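Local structure of transcriptional activator, putative (Pyrococcus furiosus, 1RTW) at residues L23-E28 with I204-E209; E37-N42 with Q150-H155; V106-S111 with R188-E193; C127-Y132 with G162-R167. The protein is of unknown function but is a largely helical member of the TENA/THI-4/PQQC family, described as a putative transcriptional activator. All coordinates share one frame; numbering follows the deposited sequence.

Starting at the N terminus, 23-28 opens contact 1, whose partner 204-209 comes after the last helix, so this loop encloses the other three. Next, 37-42 on helix 33-60 opens contact 2, which closes first, at 150-155 on helix 150-157, and therefore crosses both contacts 3 and 4. Contact 3 joins helix 100-115 to helix 181-201; contact 4, joining helix 118-142 to helix 159-176, falls within its span. Contacts 2 and 3 lie on opposite sides of the chain's centre. K38 packs against 204-207, W39 NE1 probably bonds to Y132 OH, and F191 touches C127, which joins contacts 1 to 2, 2 to 4 and 3 to 4.

Contact 1: residues L23-E28 with I204-E209; sequences LIEMAE and IAYGGE
E25 and Y206 carry this contact alone, meeting through one carboxylate oxygen and one phenol hydroxyl. Y206 OH lies 3.0 Å from E25 OE1 and donates a weak hydrogen bond to it. The two side chains arrive from opposite directions, E25 from helix 21-28 and Y206 from the loop after helix 181-201. E25 is aimed by its first torsion, which sets CG opposite the carbonyl carbon (chi1 -61°), and the chain then runs out extended (chi2 -174°), carrying the carboxylate well clear of the helix. OE1 sits at the edge of the tyrosine ring, near its plane, 3.7 Å from Y206 CE1. The carboxylate itself stands almost upright to that ring, with 87° between the planes, so the two flat groups do not stack. The second oxygen, OE2, remains 4.0 Å from Y206 OH, which makes the approach one-sided. Within its own segment the ring is touched over one face, toward its rim, by A205 CB. From outside, F22 and N35 also touch Y206, and K21 forms a cation-pi contact with its ring. Only 76 Å² of surface is buried between the segments, and both touching residues are partly exposed. A single weak bond between a neutral donor and a probably charged acceptor, at the protein surface, implies a modest polar tether between the loop after helix 181-201 and helix 21-28.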
# COMPACT_ATOMS: atom_id res chain seq x y z
N LEU B 23 30.21 -19.30 2.88
CA LEU B 23 30.47 -19.41 4.31
C LEU B 23 31.72 -20.22 4.63
O LEU B 23 32.42 -19.94 5.60
CB LEU B 23 29.25 -20.00 5.03
CG LEU B 23 27.92 -19.26 4.82
CD1 LEU B 23 26.82 -19.91 5.64
CD2 LEU B 23 28.04 -17.79 5.18
N ILE B 24 32.00 -21.23 3.80
CA ILE B 24 33.19 -22.07 3.99
C ILE B 24 34.43 -21.21 3.77
O ILE B 24 35.41 -21.32 4.50
CB ILE B 24 33.25 -23.21 2.96
CG1 ILE B 24 32.09 -24.18 3.17
CG2 ILE B 24 34.58 -23.94 3.05
CD1 ILE B 24 31.98 -25.24 2.09
N GLU B 25 34.36 -20.34 2.76
CA GLU B 25 35.48 -19.49 2.44
C GLU B 25 35.69 -18.40 3.47
O GLU B 25 36.82 -18.02 3.74
CB GLU B 25 35.33 -18.92 1.03
CG GLU B 25 35.29 -20.02 -0.03
CD GLU B 25 35.27 -19.50 -1.45
OE1 GLU B 25 35.20 -18.28 -1.66
OE2 GLU B 25 35.33 -20.35 -2.36
N MSE B 26 34.60 -17.91 4.05
CA MSE B 26 34.69 -16.90 5.09
C MSE B 26 35.38 -17.54 6.30
O MSE B 26 36.27 -16.94 6.91
CB MSE B 26 33.29 -16.43 5.51
CG MSE B 26 32.58 -15.50 4.53
SE MSE B 26 33.22 -13.68 4.57
CE MSE B 26 33.40 -13.45 6.46
N ALA B 27 34.97 -18.77 6.61
CA ALA B 27 35.49 -19.54 7.74
C ALA B 27 36.94 -19.97 7.60
O ALA B 27 37.67 -20.01 8.60
CB ALA B 27 34.60 -20.75 8.01
N GLU B 28 37.36 -20.29 6.38
CA GLU B 28 38.73 -20.72 6.12
C GLU B 28 39.59 -19.58 5.61
O GLU B 28 40.78 -19.76 5.36
CB GLU B 28 38.74 -21.86 5.10
CG GLU B 28 37.98 -23.12 5.55
CD GLU B 28 38.00 -24.24 4.52
OE1 GLU B 28 38.67 -24.10 3.47
OE2 GLU B 28 37.34 -25.29 4.75
N ILE B 204 25.37 -14.83 -5.48
CA ILE B 204 25.64 -13.52 -6.06
C ILE B 204 27.12 -13.14 -6.01
O ILE B 204 27.64 -12.55 -6.95
CB ILE B 204 24.80 -12.42 -5.37
CG1 ILE B 204 23.32 -12.59 -5.74
CG2 ILE B 204 25.27 -11.05 -5.78
CD1 ILE B 204 22.38 -11.68 -4.97
N ALA B 205 27.80 -13.49 -4.92
CA ALA B 205 29.21 -13.17 -4.78
C ALA B 205 30.07 -13.73 -5.93
O ALA B 205 31.07 -13.11 -6.33
CB ALA B 205 29.71 -13.69 -3.46
N TYR B 206 29.67 -14.87 -6.47
CA TYR B 206 30.42 -15.50 -7.55
C TYR B 206 29.91 -15.13 -8.94
O TYR B 206 30.46 -15.57 -9.95
CB TYR B 206 30.46 -17.02 -7.35
CG TYR B 206 30.95 -17.36 -5.96
CD1 TYR B 206 32.30 -17.25 -5.64
CD2 TYR B 206 30.05 -17.64 -4.94
CE1 TYR B 206 32.74 -17.41 -4.33
CE2 TYR B 206 30.47 -17.81 -3.63
CZ TYR B 206 31.82 -17.69 -3.32
OH TYR B 206 32.23 -17.81 -2.02
N GLY B 207 28.88 -14.29 -8.97
CA GLY B 207 28.32 -13.82 -10.23
C GLY B 207 29.36 -13.00 -10.96
O GLY B 207 30.23 -12.38 -10.34
N GLY B 208 29.25 -12.94 -12.28
CA GLY B 208 30.23 -12.22 -13.06
C GLY B 208 31.40 -13.16 -13.22
O GLY B 208 32.55 -12.83 -12.89
N GLU B 209 31.08 -14.39 -13.63
CA GLU B 209 32.06 -15.44 -13.85
C GLU B 209 32.39 -15.57 -15.34
O GLU B 209 32.29 -14.56 -16.06
CB GLU B 209 31.53 -16.77 -13.30
CG GLU B 209 32.20 -17.24 -12.02
CD GLU B 209 32.29 -18.75 -11.91
OE1 GLU B 209 32.22 -19.44 -12.95
OE2 GLU B 209 32.45 -19.25 -10.77

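Contact 2: residues E37-N42 with Q150-H155; sequences EKWLVN and QEFINH
F152 gives up the most surface here, with W39 and L40 sharing the other side, and all three residues are buried. The backbones stand well apart, the nearest CA atoms, those of L40 and F152, being 10.4 Å from each other, so the contact is made by the outer parts of the side chains. W39 presents the edge of its six-membered ring to one face of F152 in an offset edge-to-face pair. The evidence is a 5.7 Å separation of the six-membered ring centroids and planes inclined at 84°. The closest atoms are W39 CH2 and F152 CD1, 3.9 Å apart, with CD1 lying close to the indole plane. W39 has its CG anti to the backbone N (chi1 169°), which swings the indole off helix 33-60 toward helix 150-157, and the two aromatic side chains run antiparallel alongside each other. L40 works differently: its CD1 methyl comes to 3.8 Å from F152 CZ, the leucine lying crosswise to the phenylalanine. The indole nitrogen, W39 NE1, is satisfied by a hydrogen bond to Y132 OH. F83 from helix 66-89 joins the cluster, meeting F152 edge-to-face and touching L40. Together these residues form an aromatic and aliphatic core cluster between helices, an arrangement typical of the all-helical bundle of the TENA/THI-4/PQQC family.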
# COMPACT_ATOMS: atom_id res chain seq x y z
N GLU B 37 33.39 -8.28 -2.07
CA GLU B 37 32.93 -6.97 -2.53
C GLU B 37 31.57 -7.06 -3.19
O GLU B 37 30.68 -6.25 -2.92
CB GLU B 37 33.94 -6.33 -3.48
CG GLU B 37 33.47 -5.00 -4.06
CD GLU B 37 34.57 -4.19 -4.74
OE1 GLU B 37 35.75 -4.29 -4.33
OE2 GLU B 37 34.24 -3.42 -5.67
N LYS B 38 31.40 -8.06 -4.05
CA LYS B 38 30.13 -8.26 -4.75
C LYS B 38 29.02 -8.56 -3.75
O LYS B 38 27.91 -8.04 -3.87
CB LYS B 38 30.26 -9.38 -5.78
CG LYS B 38 29.06 -9.53 -6.69
CD LYS B 38 29.42 -10.28 -7.96
CE LYS B 38 30.35 -9.47 -8.85
NZ LYS B 38 29.70 -8.20 -9.29
N TRP B 39 29.32 -9.37 -2.74
CA TRP B 39 28.32 -9.69 -1.72
C TRP B 39 27.95 -8.43 -0.95
O TRP B 39 26.78 -8.21 -0.66
CB TRP B 39 28.82 -10.76 -0.74
CG TRP B 39 27.91 -10.89 0.46
CD1 TRP B 39 26.74 -11.59 0.53
CD2 TRP B 39 28.05 -10.21 1.72
NE1 TRP B 39 26.13 -11.38 1.74
CE2 TRP B 39 26.92 -10.54 2.49
CE3 TRP B 39 29.02 -9.36 2.26
CZ2 TRP B 39 26.72 -10.03 3.79
CZ3 TRP B 39 28.83 -8.86 3.56
CH2 TRP B 39 27.68 -9.20 4.30
N LEU B 40 28.95 -7.62 -0.62
CA LEU B 40 28.77 -6.39 0.13
C LEU B 40 27.83 -5.41 -0.57
O LEU B 40 26.84 -4.97 0.02
CB LEU B 40 30.13 -5.72 0.37
CG LEU B 40 30.20 -4.59 1.39
CD1 LEU B 40 30.20 -5.17 2.79
CD2 LEU B 40 31.44 -3.78 1.16
N VAL B 41 28.13 -5.08 -1.82
CA VAL B 41 27.32 -4.16 -2.62
C VAL B 41 25.87 -4.62 -2.70
O VAL B 41 24.94 -3.83 -2.56
CB VAL B 41 27.89 -4.04 -4.06
CG1 VAL B 41 26.97 -3.24 -4.94
CG2 VAL B 41 29.28 -3.38 -4.03
N ASN B 42 25.67 -5.92 -2.90
CA ASN B 42 24.33 -6.46 -3.01
C ASN B 42 23.59 -6.62 -1.69
O ASN B 42 22.38 -6.40 -1.62
CB ASN B 42 24.34 -7.77 -3.79
CG ASN B 42 24.57 -7.55 -5.26
OD1 ASN B 42 23.63 -7.39 -6.03
ND2 ASN B 42 25.84 -7.52 -5.65
N GLN B 150 35.42 -9.72 10.50
CA GLN B 150 34.94 -10.11 11.81
C GLN B 150 33.72 -9.31 12.27
O GLN B 150 32.82 -9.85 12.93
CB GLN B 150 36.07 -9.99 12.83
CG GLN B 150 35.79 -10.65 14.15
CD GLN B 150 35.60 -12.14 14.02
OE1 GLN B 150 36.33 -12.81 13.29
NE2 GLN B 150 34.63 -12.67 14.75
N GLU B 151 33.66 -8.03 11.89
CA GLU B 151 32.55 -7.16 12.27
C GLU B 151 31.20 -7.79 11.90
O GLU B 151 30.30 -7.88 12.74
CB GLU B 151 32.67 -5.79 11.59
CG GLU B 151 34.03 -5.13 11.71
CD GLU B 151 34.80 -5.12 10.40
OE1 GLU B 151 35.09 -6.22 9.86
OE2 GLU B 151 35.12 -4.01 9.90
N PHE B 152 31.09 -8.23 10.65
CA PHE B 152 29.87 -8.87 10.14
C PHE B 152 29.58 -10.21 10.80
O PHE B 152 28.43 -10.51 11.13
CB PHE B 152 29.96 -9.07 8.63
CG PHE B 152 30.11 -7.80 7.87
CD1 PHE B 152 29.00 -7.14 7.39
CD2 PHE B 152 31.36 -7.24 7.69
CE1 PHE B 152 29.12 -5.94 6.72
CE2 PHE B 152 31.50 -6.03 7.03
CZ PHE B 152 30.38 -5.38 6.54
N ILE B 153 30.63 -11.01 11.00
CA ILE B 153 30.49 -12.31 11.62
C ILE B 153 29.94 -12.15 13.03
O ILE B 153 29.02 -12.87 13.43
CB ILE B 153 31.83 -13.04 11.69
CG1 ILE B 153 32.42 -13.16 10.29
CG2 ILE B 153 31.64 -14.44 12.26
CD1 ILE B 153 33.82 -13.72 10.28
N ASN B 154 30.49 -11.19 13.77
CA ASN B 154 30.07 -10.92 15.14
C ASN B 154 28.66 -10.37 15.24
O ASN B 154 27.89 -10.81 16.08
CB ASN B 154 31.03 -9.95 15.84
CG ASN B 154 32.36 -10.61 16.21
OD1 ASN B 154 32.44 -11.83 16.39
ND2 ASN B 154 33.41 -9.79 16.33
N HIS B 155 28.32 -9.39 14.41
CA HIS B 155 26.99 -8.80 14.47
C HIS B 155 25.85 -9.80 14.28
O HIS B 155 24.95 -9.86 15.11
CB HIS B 155 26.84 -7.63 13.48
CG HIS B 155 25.45 -7.08 13.44
ND1 HIS B 155 24.61 -7.27 12.37
CD2 HIS B 155 24.72 -6.44 14.38
CE1 HIS B 155 23.41 -6.79 12.66
NE2 HIS B 155 23.45 -6.28 13.87

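Contact 3: residues V106-S111 with R188-E193; sequences VNYLLS and REVFKE
In the helical bundle of this fold, helix 100-115 sends Y108 across to V190 and E193 on helix 181-201. The two helices are bridged by this one tyrosine: the nearest CA atoms, those of Y108 and E193, are 9.1 Å apart, and CG of Y108 is anti to its backbone nitrogen (chi1 172°), which sends the ring across the gap. E193 covers one ring face. Its CG lies 4.0 Å from the centroid of the Y108 ring, 23° off the normal, a CH-pi contact displaced toward the rim, where CG is 3.7 Å from Y108 CZ. At the far end of the ring, Y108 OH is packed against V190, with CG2 at 3.3 Å and CG1 at 3.5 Å. Across this contact the nearest neighbours of the hydroxyl are carbon atoms, those of V190 and E193. The contact forms part of a subunit interface of the assembly, which holds four chains: N107 of the second subunit packs on Y108. E193 bends at its second torsion, lifting the carboxylate beyond the methylene groups that meet the tyrosine. Its OE1 forms a salt bridge to K103 of that second subunit, while E193 CB stays 3.7 Å from Y108 OH.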
# COMPACT_ATOMS: atom_id res chain seq x y z
N VAL B 106 14.26 -8.65 -3.05
CA VAL B 106 13.72 -7.41 -2.50
C VAL B 106 12.27 -7.19 -2.92
O VAL B 106 11.40 -6.96 -2.08
CB VAL B 106 14.58 -6.20 -2.93
CG1 VAL B 106 13.81 -4.87 -2.73
CG2 VAL B 106 15.87 -6.19 -2.13
N ASN B 107 12.01 -7.28 -4.22
CA ASN B 107 10.67 -7.06 -4.75
C ASN B 107 9.64 -8.04 -4.24
O ASN B 107 8.48 -7.68 -4.06
CB ASN B 107 10.71 -6.99 -6.27
CG ASN B 107 11.48 -5.78 -6.78
OD1 ASN B 107 11.65 -4.79 -6.05
ND2 ASN B 107 11.95 -5.85 -8.01
N TYR B 108 10.07 -9.27 -3.97
CA TYR B 108 9.16 -10.26 -3.43
C TYR B 108 8.77 -9.86 -1.99
O TYR B 108 7.59 -9.89 -1.63
CB TYR B 108 9.79 -11.65 -3.43
CG TYR B 108 8.96 -12.69 -2.70
CD1 TYR B 108 7.75 -13.15 -3.24
CD2 TYR B 108 9.35 -13.16 -1.46
CE1 TYR B 108 6.96 -14.06 -2.55
CE2 TYR B 108 8.57 -14.07 -0.76
CZ TYR B 108 7.37 -14.51 -1.30
OH TYR B 108 6.58 -15.38 -0.58
N LEU B 109 9.76 -9.43 -1.20
CA LEU B 109 9.49 -9.04 0.18
C LEU B 109 8.56 -7.85 0.25
O LEU B 109 7.64 -7.83 1.06
CB LEU B 109 10.77 -8.76 0.96
CG LEU B 109 11.61 -9.96 1.40
CD1 LEU B 109 12.79 -9.46 2.26
CD2 LEU B 109 10.73 -10.93 2.21
N LEU B 110 8.80 -6.86 -0.59
CA LEU B 110 7.92 -5.69 -0.62
C LEU B 110 6.49 -6.07 -1.06
O LEU B 110 5.51 -5.49 -0.58
CB LEU B 110 8.52 -4.60 -1.52
CG LEU B 110 9.87 -4.06 -1.04
CD1 LEU B 110 10.35 -2.99 -2.01
CD2 LEU B 110 9.72 -3.50 0.37
N SER B 111 6.36 -7.06 -1.95
CA SER B 111 5.03 -7.50 -2.39
C SER B 111 4.32 -8.21 -1.26
O SER B 111 3.12 -8.02 -1.07
CB SER B 111 5.11 -8.40 -3.62
OG SER B 111 5.48 -7.64 -4.75
N ARG B 188 3.39 -20.56 5.41
CA ARG B 188 4.34 -21.66 5.19
C ARG B 188 4.98 -21.50 3.81
O ARG B 188 6.19 -21.67 3.66
CB ARG B 188 3.65 -23.03 5.30
CG ARG B 188 3.15 -23.38 6.69
CD ARG B 188 2.55 -24.78 6.74
NE ARG B 188 1.63 -24.97 7.87
CZ ARG B 188 2.00 -25.31 9.10
NH1 ARG B 188 3.27 -25.51 9.39
NH2 ARG B 188 1.08 -25.42 10.06
N GLU B 189 4.15 -21.15 2.83
CA GLU B 189 4.62 -20.95 1.46
C GLU B 189 5.60 -19.79 1.37
O GLU B 189 6.61 -19.88 0.67
CB GLU B 189 3.44 -20.71 0.51
CG GLU B 189 2.73 -21.97 0.04
CD GLU B 189 3.66 -22.95 -0.67
OE1 GLU B 189 4.57 -22.51 -1.41
OE2 GLU B 189 3.49 -24.18 -0.48
N VAL B 190 5.30 -18.69 2.05
CA VAL B 190 6.19 -17.54 2.03
C VAL B 190 7.53 -17.90 2.67
O VAL B 190 8.58 -17.54 2.13
CB VAL B 190 5.54 -16.30 2.71
CG1 VAL B 190 6.55 -15.20 2.90
CG2 VAL B 190 4.41 -15.78 1.84
N PHE B 191 7.50 -18.66 3.76
CA PHE B 191 8.73 -19.07 4.44
C PHE B 191 9.60 -19.89 3.49
O PHE B 191 10.83 -19.72 3.44
CB PHE B 191 8.41 -19.88 5.71
CG PHE B 191 9.63 -20.19 6.56
CD1 PHE B 191 10.46 -21.28 6.27
CD2 PHE B 191 9.97 -19.36 7.63
CE1 PHE B 191 11.60 -21.53 7.03
CE2 PHE B 191 11.11 -19.60 8.39
CZ PHE B 191 11.93 -20.69 8.09
N LYS B 192 8.96 -20.79 2.74
CA LYS B 192 9.65 -21.63 1.77
C LYS B 192 10.30 -20.77 0.69
O LYS B 192 11.48 -20.95 0.37
CB LYS B 192 8.66 -22.60 1.12
CG LYS B 192 9.23 -23.41 -0.04
CD LYS B 192 8.21 -24.41 -0.57
CE LYS B 192 7.84 -25.43 0.50
NZ LYS B 192 6.74 -26.33 0.06
N GLU B 193 9.54 -19.83 0.16
CA GLU B 193 10.02 -18.96 -0.90
C GLU B 193 11.16 -18.06 -0.39
O GLU B 193 12.16 -17.90 -1.09
CB GLU B 193 8.86 -18.13 -1.47
CG GLU B 193 9.13 -17.45 -2.80
CD GLU B 193 9.34 -18.41 -3.98
OE1 GLU B 193 9.74 -17.93 -5.07
OE2 GLU B 193 9.09 -19.63 -3.84

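Contact 4: residues C127-Y132 with G162-R167; sequences CEEKAY and GEYVKR
Helices 118-142 and 159-176 run roughly antiparallel through 127-132 and 162-167, their short axes inclined at 145° and 9.6 Å apart at closest approach, with K130 and V165 nearest in the backbone (CA to CA 6.0 Å). The polar link is a hydrogen bond from Y164 OH to E129 OE2, 2.6 Å long. The oxygen receives it on the anti side of the carboxylate, 15° out of that plane, and lies at the tyrosine edge, in the plane of the ring. Carboxylate and ring are turned almost perpendicular, and OE2 comes to 3.2 Å from Y164 CE2. E129 has CG anti to its carbonyl carbon and then bends at chi2 (-63°), folding the acid across to the hydroxyl. V165 fills the other part of the interface: its CG1 rests 3.8 Å from K130 CD, one side chain set athwart the other, while CG2 lies 3.9 Å from E129 O. K130 carries its NZ onward to a salt bridge with E134. A modelled phosphate ion, probably from the crystallisation liquor, sits doubtfully close to E129 and E128. This buried tyrosine-glutamate bond, with a valine packed next to it, belongs to the core between two antiparallel helices of the family's helical bundle.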
# COMPACT_ATOMS: atom_id res chain seq x y z
N CYS B 127 12.03 -15.70 8.95
CA CYS B 127 12.86 -16.48 8.05
C CYS B 127 14.17 -15.77 7.69
O CYS B 127 15.25 -16.33 7.86
CB CYS B 127 12.06 -16.82 6.79
SG CYS B 127 12.90 -17.87 5.61
N GLU B 128 14.07 -14.54 7.22
CA GLU B 128 15.23 -13.73 6.85
C GLU B 128 16.24 -13.51 7.99
O GLU B 128 17.45 -13.53 7.78
CB GLU B 128 14.76 -12.37 6.33
CG GLU B 128 15.74 -11.20 6.58
CD GLU B 128 15.04 -9.89 6.92
OE1 GLU B 128 13.82 -9.87 7.12
OE2 GLU B 128 15.71 -8.85 6.98
N GLU B 129 15.72 -13.22 9.18
CA GLU B 129 16.60 -12.98 10.33
C GLU B 129 17.19 -14.27 10.87
O GLU B 129 18.37 -14.34 11.15
CB GLU B 129 15.86 -12.22 11.44
CG GLU B 129 15.17 -10.92 11.00
CD GLU B 129 16.14 -9.86 10.49
OE1 GLU B 129 17.07 -10.21 9.76
OE2 GLU B 129 15.96 -8.66 10.78
N LYS B 130 16.34 -15.28 10.98
CA LYS B 130 16.75 -16.58 11.49
C LYS B 130 17.78 -17.23 10.55
O LYS B 130 18.74 -17.86 11.00
CB LYS B 130 15.52 -17.47 11.67
CG LYS B 130 15.81 -18.90 12.08
CD LYS B 130 16.40 -18.99 13.47
CE LYS B 130 16.56 -20.43 13.88
NZ LYS B 130 17.29 -20.54 15.17
N ALA B 131 17.59 -17.03 9.25
CA ALA B 131 18.52 -17.57 8.26
C ALA B 131 19.92 -17.00 8.45
O ALA B 131 20.90 -17.74 8.47
CB ALA B 131 18.03 -17.28 6.86
N TYR B 132 20.01 -15.68 8.61
CA TYR B 132 21.30 -15.03 8.77
C TYR B 132 21.95 -15.33 10.11
O TYR B 132 23.18 -15.43 10.20
CB TYR B 132 21.19 -13.52 8.55
CG TYR B 132 21.86 -13.07 7.28
CD1 TYR B 132 22.55 -11.87 7.23
CD2 TYR B 132 21.83 -13.87 6.14
CE1 TYR B 132 23.21 -11.47 6.06
CE2 TYR B 132 22.49 -13.48 4.97
CZ TYR B 132 23.18 -12.28 4.93
OH TYR B 132 23.82 -11.90 3.77
N GLY B 162 20.77 -12.80 18.36
CA GLY B 162 20.06 -14.03 18.66
C GLY B 162 18.85 -13.78 19.54
O GLY B 162 17.85 -14.50 19.46
N GLU B 163 18.94 -12.76 20.39
CA GLU B 163 17.84 -12.41 21.27
C GLU B 163 16.74 -11.77 20.44
O GLU B 163 15.55 -12.00 20.68
CB GLU B 163 18.33 -11.46 22.37
CG GLU B 163 19.24 -12.15 23.38
CD GLU B 163 19.84 -11.21 24.41
OE1 GLU B 163 20.23 -10.08 24.05
OE2 GLU B 163 19.93 -11.60 25.59
N TYR B 164 17.16 -10.99 19.46
CA TYR B 164 16.25 -10.32 18.54
C TYR B 164 15.51 -11.39 17.73
O TYR B 164 14.29 -11.31 17.54
CB TYR B 164 17.07 -9.38 17.63
CG TYR B 164 16.39 -8.96 16.35
CD1 TYR B 164 15.16 -8.30 16.37
CD2 TYR B 164 16.98 -9.24 15.11
CE1 TYR B 164 14.54 -7.92 15.20
CE2 TYR B 164 16.36 -8.86 13.92
CZ TYR B 164 15.14 -8.20 13.97
OH TYR B 164 14.53 -7.82 12.81
N VAL B 165 16.23 -12.43 17.30
CA VAL B 165 15.64 -13.53 16.54
C VAL B 165 14.66 -14.29 17.43
O VAL B 165 13.55 -14.62 17.00
CB VAL B 165 16.73 -14.50 16.02
CG1 VAL B 165 16.09 -15.76 15.46
CG2 VAL B 165 17.56 -13.83 14.95
N LYS B 166 15.07 -14.54 18.67
CA LYS B 166 14.23 -15.26 19.63
C LYS B 166 12.95 -14.47 19.90
O LYS B 166 11.87 -15.05 20.04
CB LYS B 166 15.00 -15.48 20.94
CG LYS B 166 14.28 -16.36 21.95
CD LYS B 166 14.16 -17.81 21.47
CE LYS B 166 15.52 -18.49 21.35
NZ LYS B 166 16.26 -18.51 22.65
N ARG B 167 13.08 -13.15 19.93
CA ARG B 167 11.96 -12.25 20.17
C ARG B 167 10.96 -12.32 19.02
O ARG B 167 9.75 -12.30 19.25
CB ARG B 167 12.46 -10.82 20.39
CG ARG B 167 11.42 -9.89 20.97
CD ARG B 167 11.98 -8.48 21.20
NE ARG B 167 10.97 -7.57 21.74
CZ ARG B 167 11.07 -6.24 21.78
NH1 ARG B 167 12.15 -5.63 21.30
NH2 ARG B 167 10.08 -5.52 22.29